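Probable spore coat polysaccharide biosynthesis protein E (Chromobacterium violaceum ATCC 12472, PDB 3G8R) probably acts as an N-acylneuraminate-9-phosphate synthase of the NeuB type, with a zinc-binding TIM barrel followed by a SAF domain. Local coordinates at residues L45-L50 with V104-A109; T52-S57 with R69-R74. All coordinates share one frame; numbering follows the deposited sequence.

Contact 1. Residues L45-L50 with V104-A109; sequences LQYRNL and VDLIEA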
ATOM      1  N   LEU A  45      -8.808   2.356 -27.082  1.00 43.21           N
ATOM      2  CA  LEU A  45      -9.432   3.389 -27.913  1.00 42.43           C
ATOM      3  C   LEU A  45     -10.689   3.953 -27.297  1.00 43.16           C
ATOM      4  O   LEU A  45     -11.228   3.404 -26.344  1.00 43.75           O
ATOM      5  CB  LEU A  45      -9.836   2.760 -29.223  1.00 41.54           C
ATOM      6  CG  LEU A  45      -8.780   2.801 -30.312  1.00 29.39           C
ATOM      7  CD1 LEU A  45      -7.498   3.426 -29.811  1.00 40.94           C
ATOM      8  CD2 LEU A  45      -8.577   1.378 -30.750  1.00 41.03           C
ATOM      9  N   GLN A  46     -11.179   5.046 -27.862  1.00 43.73           N
ATOM     10  CA  GLN A  46     -12.444   5.652 -27.422  1.00 42.87           C
ATOM     11  C   GLN A  46     -13.385   5.730 -28.598  1.00 42.62           C
ATOM     12  O   GLN A  46     -13.048   6.311 -29.609  1.00 43.15           O
ATOM     13  CB  GLN A  46     -12.183   7.049 -26.907  1.00 42.39           C
ATOM     14  CG  GLN A  46     -11.619   7.042 -25.513  1.00 53.58           C
ATOM     15  CD  GLN A  46     -11.458   8.422 -24.934  1.00 41.87           C
ATOM     16  OE1 GLN A  46     -11.926   9.402 -25.496  1.00 53.66           O
ATOM     17  NE2 GLN A  46     -10.782   8.507 -23.799  1.00 53.80           N
ATOM     18  N   TYR A  47     -14.559   5.134 -28.491  1.00 42.20           N
ATOM     19  CA  TYR A  47     -15.490   5.168 -29.601  1.00 41.87           C
ATOM     20  C   TYR A  47     -16.617   6.091 -29.288  1.00 42.69           C
ATOM     21  O   TYR A  47     -17.319   5.890 -28.303  1.00 43.18           O
ATOM     22  CB  TYR A  47     -16.082   3.797 -29.846  1.00 41.44           C
ATOM     23  CG  TYR A  47     -15.228   2.861 -30.638  1.00 44.38           C
ATOM     24  CD1 TYR A  47     -13.876   3.108 -30.823  1.00 40.70           C
ATOM     25  CD2 TYR A  47     -15.768   1.696 -31.162  1.00 40.69           C
ATOM     26  CE1 TYR A  47     -13.090   2.235 -31.539  1.00 44.58           C
ATOM     27  CE2 TYR A  47     -14.992   0.816 -31.875  1.00 44.53           C
ATOM     28  CZ  TYR A  47     -13.649   1.091 -32.062  1.00 40.67           C
ATOM     29  OH  TYR A  47     -12.855   0.223 -32.772  1.00 44.73           O
ATOM     30  N   ARG A  48     -16.752   7.110 -30.129  1.00 43.26           N
ATOM     31  CA  ARG A  48     -17.927   7.977 -30.217  1.00 43.26           C
ATOM     32  C   ARG A  48     -18.412   8.007 -31.670  1.00 44.25           C
ATOM     33  O   ARG A  48     -17.612   8.170 -32.595  1.00 44.71           O
ATOM     34  CB  ARG A  48     -17.582   9.403 -29.802  1.00 42.57           C
ATOM     35  CG  ARG A  48     -17.267   9.585 -28.324  1.00 51.08           C
ATOM     36  CD  ARG A  48     -16.751  11.005 -28.027  1.00 41.11           C
ATOM     37  NE  ARG A  48     -16.331  11.110 -26.641  1.00 49.90           N
ATOM     38  CZ  ARG A  48     -15.146  10.722 -26.192  1.00 40.31           C
ATOM     39  NH1 ARG A  48     -14.247  10.211 -27.021  1.00 49.77           N
ATOM     40  NH2 ARG A  48     -14.856  10.857 -24.912  1.00 49.97           N
ATOM     41  N   ASN A  49     -19.714   7.841 -31.871  1.00 44.93           N
ATOM     42  CA  ASN A  49     -20.306   7.999 -33.179  1.00 46.14           C
ATOM     43  C   ASN A  49     -20.550   9.462 -33.367  1.00 46.87           C
ATOM     44  O   ASN A  49     -21.615   9.975 -33.019  1.00 46.27           O
ATOM     45  CB  ASN A  49     -21.622   7.249 -33.266  1.00 46.95           C
ATOM     46  CG  ASN A  49     -22.034   7.009 -34.673  1.00 62.98           C
ATOM     47  OD1 ASN A  49     -22.945   7.668 -35.182  1.00 47.00           O
ATOM     48  ND2 ASN A  49     -21.336   6.074 -35.342  1.00 47.65           N
ATOM     49  N   LEU A  50     -19.536  10.135 -33.903  1.00 48.41           N
ATOM     50  CA  LEU A  50     -19.503  11.589 -33.910  1.00 49.47           C
ATOM     51  C   LEU A  50     -20.698  12.242 -34.588  1.00 50.66           C
ATOM     52  O   LEU A  50     -21.083  13.355 -34.215  1.00 50.12           O
ATOM     53  CB  LEU A  50     -18.177  12.098 -34.457  1.00 49.69           C
ATOM     54  CG  LEU A  50     -17.298  12.849 -33.435  1.00 39.90           C
ATOM     55  CD1 LEU A  50     -16.935  12.044 -32.199  1.00 49.45           C
ATOM     56  CD2 LEU A  50     -16.033  13.356 -34.112  1.00 49.96           C
ATOM     57  N   VAL A 104     -20.945   0.527 -29.155  1.00 43.58           N
ATOM     58  CA  VAL A 104     -20.904  -0.852 -28.711  1.00 45.24           C
ATOM     59  C   VAL A 104     -21.031  -1.786 -29.923  1.00 46.78           C
ATOM     60  O   VAL A 104     -20.265  -2.753 -30.047  1.00 46.88           O
ATOM     61  CB  VAL A 104     -22.030  -1.182 -27.698  1.00 45.92           C
ATOM     62  CG1 VAL A 104     -22.026  -2.680 -27.348  1.00 31.74           C
ATOM     63  CG2 VAL A 104     -21.922  -0.325 -26.442  1.00 31.60           C
ATOM     64  N   ASP A 105     -21.999  -1.497 -30.800  1.00 47.59           N
ATOM     65  CA  ASP A 105     -22.221  -2.305 -31.987  1.00 48.43           C
ATOM     66  C   ASP A 105     -20.912  -2.425 -32.710  1.00 47.86           C
ATOM     67  O   ASP A 105     -20.468  -3.530 -33.062  1.00 48.15           O
ATOM     68  CB  ASP A 105     -23.241  -1.642 -32.897  1.00 50.23           C
ATOM     69  CG  ASP A 105     -24.663  -1.840 -32.415  1.00 69.78           C
ATOM     70  OD1 ASP A 105     -25.015  -2.994 -32.082  1.00 51.82           O
ATOM     71  OD2 ASP A 105     -25.439  -0.849 -32.387  1.00 52.35           O
ATOM     72  N   LEU A 106     -20.287  -1.268 -32.889  1.00 46.89           N
ATOM     73  CA  LEU A 106     -19.042  -1.159 -33.583  1.00 46.79           C
ATOM     74  C   LEU A 106     -17.941  -1.963 -32.884  1.00 47.91           C
ATOM     75  O   LEU A 106     -17.205  -2.724 -33.542  1.00 49.08           O
ATOM     76  CB  LEU A 106     -18.646   0.306 -33.658  1.00 46.26           C
ATOM     77  CG  LEU A 106     -18.125   0.876 -34.976  1.00 61.32           C
ATOM     78  CD1 LEU A 106     -17.235   2.105 -34.705  1.00 45.78           C
ATOM     79  CD2 LEU A 106     -17.395  -0.182 -35.821  1.00 46.31           C
ATOM     80  N   ILE A 107     -17.817  -1.802 -31.562  1.00 46.98           N
ATOM     81  CA  ILE A 107     -16.847  -2.592 -30.816  1.00 46.74           C
ATOM     82  C   ILE A 107     -16.967  -4.074 -31.160  1.00 46.40           C
ATOM     83  O   ILE A 107     -15.955  -4.730 -31.293  1.00 46.27           O
ATOM     84  CB  ILE A 107     -16.975  -2.399 -29.287  1.00 47.19           C
ATOM     85  CG1 ILE A 107     -16.156  -1.190 -28.808  1.00 44.33           C
ATOM     86  CG2 ILE A 107     -16.543  -3.668 -28.522  1.00 43.85           C
ATOM     87  CD1 ILE A 107     -16.631  -0.639 -27.470  1.00 46.49           C
ATOM     88  N   GLU A 108     -18.195  -4.578 -31.314  1.00 46.65           N
ATOM     89  CA  GLU A 108     -18.443  -5.979 -31.679  1.00 47.57           C
ATOM     90  C   GLU A 108     -17.838  -6.342 -33.048  1.00 47.14           C
ATOM     91  O   GLU A 108     -17.091  -7.340 -33.183  1.00 46.96           O
ATOM     92  CB  GLU A 108     -19.945  -6.275 -31.719  1.00 48.76           C
ATOM     93  CG  GLU A 108     -20.729  -5.908 -30.459  1.00 77.03           C
ATOM     94  CD  GLU A 108     -20.797  -7.021 -29.429  1.00 49.84           C
ATOM     95  OE1 GLU A 108     -21.545  -6.847 -28.439  1.00 77.01           O
ATOM     96  OE2 GLU A 108     -20.119  -8.062 -29.603  1.00 77.10           O
ATOM     97  N   ALA A 109     -18.173  -5.529 -34.047  1.00 46.16           N
ATOM     98  CA  ALA A 109     -17.667  -5.711 -35.398  1.00 46.17           C
ATOM     99  C   ALA A 109     -16.133  -5.798 -35.469  1.00 46.25           C
ATOM    100  O   ALA A 109     -15.554  -6.560 -36.283  1.00 46.01           O
ATOM    101  CB  ALA A 109     -18.165  -4.593 -36.278  1.00 46.09           C
TER

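Contact 2. Residues T52-S57 with R69-R74; sequences TFIHSS and RFEETR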
ATOM      1  N   THR A  52     -23.990  11.122 -34.378  1.00 51.70           N
ATOM      2  CA  THR A  52     -25.053  11.155 -33.385  1.00 51.26           C
ATOM      3  C   THR A  52     -24.595  11.904 -32.132  1.00 51.27           C
ATOM      4  O   THR A  52     -25.372  12.618 -31.490  1.00 51.68           O
ATOM      5  CB  THR A  52     -25.489   9.712 -32.958  1.00 51.26           C
ATOM      6  OG1 THR A  52     -24.336   8.934 -32.621  1.00 68.06           O
ATOM      7  CG2 THR A  52     -26.244   8.997 -34.071  1.00 68.41           C
ATOM      8  N   PHE A  53     -23.321  11.738 -31.796  1.00 50.17           N
ATOM      9  CA  PHE A  53     -22.848  12.066 -30.476  1.00 48.76           C
ATOM     10  C   PHE A  53     -22.747  13.537 -30.228  1.00 48.54           C
ATOM     11  O   PHE A  53     -23.055  14.012 -29.127  1.00 48.99           O
ATOM     12  CB  PHE A  53     -21.486  11.438 -30.215  1.00 48.29           C
ATOM     13  CG  PHE A  53     -21.055  11.552 -28.795  1.00 39.64           C
ATOM     14  CD1 PHE A  53     -20.118  12.510 -28.422  1.00 48.05           C
ATOM     15  CD2 PHE A  53     -21.620  10.745 -27.827  1.00 47.63           C
ATOM     16  CE1 PHE A  53     -19.717  12.645 -27.099  1.00 40.39           C
ATOM     17  CE2 PHE A  53     -21.240  10.852 -26.503  1.00 40.35           C
ATOM     18  CZ  PHE A  53     -20.276  11.808 -26.127  1.00 48.13           C
ATOM     19  N   ILE A  54     -22.263  14.255 -31.230  1.00 47.99           N
ATOM     20  CA  ILE A  54     -22.189  15.697 -31.130  1.00 47.26           C
ATOM     21  C   ILE A  54     -23.462  16.238 -31.722  1.00 46.47           C
ATOM     22  O   ILE A  54     -23.751  16.057 -32.905  1.00 46.86           O
ATOM     23  CB  ILE A  54     -20.966  16.273 -31.848  1.00 47.36           C
ATOM     24  CG1 ILE A  54     -19.684  15.629 -31.287  1.00 40.20           C
ATOM     25  CG2 ILE A  54     -21.000  17.820 -31.771  1.00 40.45           C
ATOM     26  CD1 ILE A  54     -18.372  16.383 -31.575  1.00 47.20           C
ATOM     27  N   HIS A  55     -24.235  16.890 -30.881  1.00 45.69           N
ATOM     28  CA  HIS A  55     -25.533  17.327 -31.303  1.00 45.27           C
ATOM     29  C   HIS A  55     -25.465  18.435 -32.357  1.00 45.69           C
ATOM     30  O   HIS A  55     -24.591  19.311 -32.302  1.00 45.98           O
ATOM     31  CB  HIS A  55     -26.341  17.782 -30.110  1.00 44.38           C
ATOM     32  CG  HIS A  55     -27.775  18.011 -30.435  1.00 44.11           C
ATOM     33  ND1 HIS A  55     -28.293  19.268 -30.638  1.00 44.29           N
ATOM     34  CD2 HIS A  55     -28.786  17.142 -30.651  1.00 44.03           C
ATOM     35  CE1 HIS A  55     -29.574  19.169 -30.927  1.00 44.08           C
ATOM     36  NE2 HIS A  55     -29.898  17.888 -30.942  1.00 45.07           N
ATOM     37  N   SER A  56     -26.403  18.400 -33.301  1.00 45.31           N
ATOM     38  CA  SER A  56     -26.518  19.458 -34.295  1.00 45.12           C
ATOM     39  C   SER A  56     -26.178  20.830 -33.692  1.00 45.08           C
ATOM     40  O   SER A  56     -25.357  21.565 -34.258  1.00 44.77           O
ATOM     41  CB  SER A  56     -27.916  19.492 -34.886  1.00 44.63           C
ATOM     42  OG  SER A  56     -28.381  18.179 -35.152  1.00 84.84           O
ATOM     43  N   SER A  57     -26.794  21.134 -32.544  1.00 44.54           N
ATOM     44  CA  SER A  57     -26.724  22.450 -31.921  1.00 44.94           C
ATOM     45  C   SER A  57     -25.299  22.830 -31.530  1.00 46.48           C
ATOM     46  O   SER A  57     -24.950  24.009 -31.440  1.00 46.00           O
ATOM     47  CB  SER A  57     -27.660  22.525 -30.702  1.00 44.77           C
ATOM     48  OG  SER A  57     -27.165  21.776 -29.595  1.00 43.15           O
ATOM     49  N   ARG A  69     -12.127  19.557 -29.886  1.00 49.43           N
ATOM     50  CA  ARG A  69     -11.111  18.520 -29.777  1.00 50.17           C
ATOM     51  C   ARG A  69     -11.634  17.219 -30.416  1.00 49.30           C
ATOM     52  O   ARG A  69     -10.911  16.586 -31.204  1.00 49.39           O
ATOM     53  CB  ARG A  69     -10.639  18.368 -28.322  1.00 51.21           C
ATOM     54  CG  ARG A  69     -10.040  17.025 -27.962  1.00 73.69           C
ATOM     55  CD  ARG A  69      -8.525  16.849 -28.264  1.00 54.26           C
ATOM     56  NE  ARG A  69      -7.995  15.753 -27.426  1.00 73.98           N
ATOM     57  CZ  ARG A  69      -6.863  15.066 -27.626  1.00 56.67           C
ATOM     58  NH1 ARG A  69      -6.065  15.327 -28.673  1.00 73.76           N
ATOM     59  NH2 ARG A  69      -6.539  14.095 -26.763  1.00 73.61           N
ATOM     60  N   PHE A  70     -12.895  16.874 -30.136  1.00 47.82           N
ATOM     61  CA  PHE A  70     -13.499  15.681 -30.687  1.00 47.48           C
ATOM     62  C   PHE A  70     -13.638  15.714 -32.189  1.00 48.32           C
ATOM     63  O   PHE A  70     -13.321  14.736 -32.872  1.00 48.41           O
ATOM     64  CB  PHE A  70     -14.870  15.426 -30.076  1.00 47.42           C
ATOM     65  CG  PHE A  70     -14.826  14.919 -28.659  1.00 41.58           C
ATOM     66  CD1 PHE A  70     -15.934  15.035 -27.835  1.00 47.31           C
ATOM     67  CD2 PHE A  70     -13.676  14.336 -28.132  1.00 47.36           C
ATOM     68  CE1 PHE A  70     -15.897  14.567 -26.527  1.00 41.01           C
ATOM     69  CE2 PHE A  70     -13.644  13.875 -26.810  1.00 41.05           C
ATOM     70  CZ  PHE A  70     -14.744  13.997 -26.020  1.00 46.61           C
ATOM     71  N   GLU A  71     -14.126  16.833 -32.710  1.00 49.47           N
ATOM     72  CA  GLU A  71     -14.334  16.954 -34.156  1.00 50.60           C
ATOM     73  C   GLU A  71     -13.012  16.865 -34.914  1.00 50.94           C
ATOM     74  O   GLU A  71     -12.933  16.170 -35.917  1.00 50.93           O
ATOM     75  CB  GLU A  71     -15.111  18.228 -34.522  1.00 51.04           C
ATOM     76  CG  GLU A  71     -16.584  18.219 -34.076  1.00 69.39           C
ATOM     77  CD  GLU A  71     -17.372  19.483 -34.473  1.00 52.10           C
ATOM     78  OE1 GLU A  71     -18.535  19.335 -34.929  1.00 69.83           O
ATOM     79  OE2 GLU A  71     -16.838  20.623 -34.339  1.00 69.90           O
ATOM     80  N   GLU A  72     -11.984  17.543 -34.412  1.00 51.61           N
ATOM     81  CA  GLU A  72     -10.681  17.611 -35.082  1.00 53.21           C
ATOM     82  C   GLU A  72      -9.931  16.282 -35.212  1.00 53.21           C
ATOM     83  O   GLU A  72      -9.184  16.074 -36.176  1.00 53.23           O
ATOM     84  CB  GLU A  72      -9.763  18.577 -34.352  1.00 54.64           C
ATOM     85  CG  GLU A  72     -10.015  20.044 -34.631  1.00 84.97           C
ATOM     86  CD  GLU A  72      -9.047  20.938 -33.865  1.00 56.75           C
ATOM     87  OE1 GLU A  72      -8.863  22.104 -34.287  1.00 85.33           O
ATOM     88  OE2 GLU A  72      -8.460  20.473 -32.848  1.00 85.33           O
ATOM     89  N   THR A  73     -10.118  15.398 -34.237  1.00 52.75           N
ATOM     90  CA  THR A  73      -9.353  14.159 -34.189  1.00 52.43           C
ATOM     91  C   THR A  73     -10.162  12.954 -34.662  1.00 52.53           C
ATOM     92  O   THR A  73      -9.717  11.804 -34.527  1.00 52.45           O
ATOM     93  CB  THR A  73      -8.814  13.892 -32.780  1.00 52.15           C
ATOM     94  OG1 THR A  73      -9.883  14.004 -31.846  1.00 37.03           O
ATOM     95  CG2 THR A  73      -7.744  14.905 -32.424  1.00 36.72           C
ATOM     96  N   ARG A  74     -11.344  13.238 -35.214  1.00 52.47           N
ATOM     97  CA  ARG A  74     -12.251  12.236 -35.784  1.00 52.86           C
ATOM     98  C   ARG A  74     -11.523  11.175 -36.638  1.00 52.35           C
ATOM     99  O   ARG A  74     -10.660  11.510 -37.451  1.00 51.98           O
ATOM    100  CB  ARG A  74     -13.333  12.969 -36.600  1.00 53.86           C
ATOM    101  CG  ARG A  74     -14.476  12.140 -37.161  1.00 70.22           C
ATOM    102  CD  ARG A  74     -15.174  12.862 -38.347  1.00 55.88           C
ATOM    103  NE  ARG A  74     -16.478  12.254 -38.650  1.00 70.96           N
ATOM    104  CZ  ARG A  74     -17.657  12.745 -38.253  1.00 57.06           C
ATOM    105  NH1 ARG A  74     -18.785  12.110 -38.563  1.00 70.66           N
ATOM    106  NH2 ARG A  74     -17.707  13.880 -37.555  1.00 70.87           N
TER

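Contact 1. Residues L45-L50 with V104-A109
Tyr-47, the last residue of strand 40-47, and Ile-107, on helix 101-109, bring their backbones to 8.0 Å between CA atoms, the nearest such pair of the two segments. From the strand the Tyr-47 side chain points at the helix, its CG anti to its own carbonyl carbon (chi1 -81°), which sends the ring out toward the helix, where its CD2-CE2 side meets two consecutive residues. Ile-107 comes in through its CG1 methylene, 3.7 Å from Tyr-47 CD2. Leu-106 uses the end of one branch, its CD1 lying 3.8 Å from Tyr-47 CE2, and its side chain runs at about a right angle to the tyrosine. Both aliphatic groups meet the ring obliquely. This is the packing of helix against sheet in a TIM barrel: strand 93-98 lies beside strand 40-47, helix 101-109 follows it, and both Tyr-47 and Ile-107 also touch Cys-96 on that strand. Met-80 and Val-84 of helix 77-89 pack on the tyrosine too, so the ring is buried between two helices, while its OH is hydrogen-bonded to His-110 ND1 just past helix 101-109. The neighbours of Tyr-47 in sequence pair with each other: Arg-48 NH1 donates to Gln-46 OE1 at 2.9 Å, the oxygen lying in the guanidinium plane at its edge. Gln-46 NE2 is in turn hydrogen-bonded to Glu-11, and Arg-48 makes a cation-pi contact with Phe-99.

Contact 2. Residues T52-S57 with R69-R74
Ile-54 extends its CD1 methyl between two neighbouring residues of helix 67-72, so that one carbon meets both Phe-70 and Glu-71. The methyl is 3.6 Å from Glu-71 CG and 3.9 Å from Phe-70 CB; the isoleucine side chain runs at a slant to each. Its CG1 branch is anti to the carbonyl carbon (chi1 -57°) and carries on extended through chi2, which lets the methyl reach the helix. Glu-71 gives only its aliphatic stem to this contact. Beyond CG its chain is extended, and the carboxylate passes on to the backbone N of Gly-60, which hydrogen-bonds OE2. Beside this, the rings of Phe-53 and Phe-70 approach obliquely, with Phe-53 CE1 at 4.3 Å from Phe-70 CE1. Both segments belong to the long excursion that follows strand 40-47 at the C-terminal end of the barrel strands, the end that carries the active site in TIM-barrel enzymes; the Phe-70 side chain is about 10 Å from the bound zinc ion. Phe-303 of the second subunit stacks on Phe-53 and also meets Phe-70, its plane turned about 50° from that ring. Further along, His-55 stacks with Phe-283 of the second subunit, and its ND1 shares a hydrogen bond of 2.9 Å with Ser-57 OG. At the end of helix 67-72, Thr-73 OG1 donates to the carbonyl O of Arg-69, also at 2.9 Å.

Overall arrangement
Both contacts lie in the NeuB-family TIM-barrel domain, contact 2 in an excursion from it, their centres 14 Å apart. The segments come in the order 45-50, 52-57, 69-74 and 104-109, so contact 2 is nested inside the loop closed by contact 1. Contact 1 joins strand 40-47 to helix 101-109 on the outside of the barrel; contact 2 ties together the excursion that leaves the same strand. Arg-48, from segment 45-50, reaches into contact 2, its CZ 3.3 Å from Phe-70 CZ and its CD against Phe-53, and Leu-50 packs against Phe-70 and Arg-74. Contact 2 also meets the SAF region of the second subunit, consistent with the domain-swapped dimers of NeuB synthases.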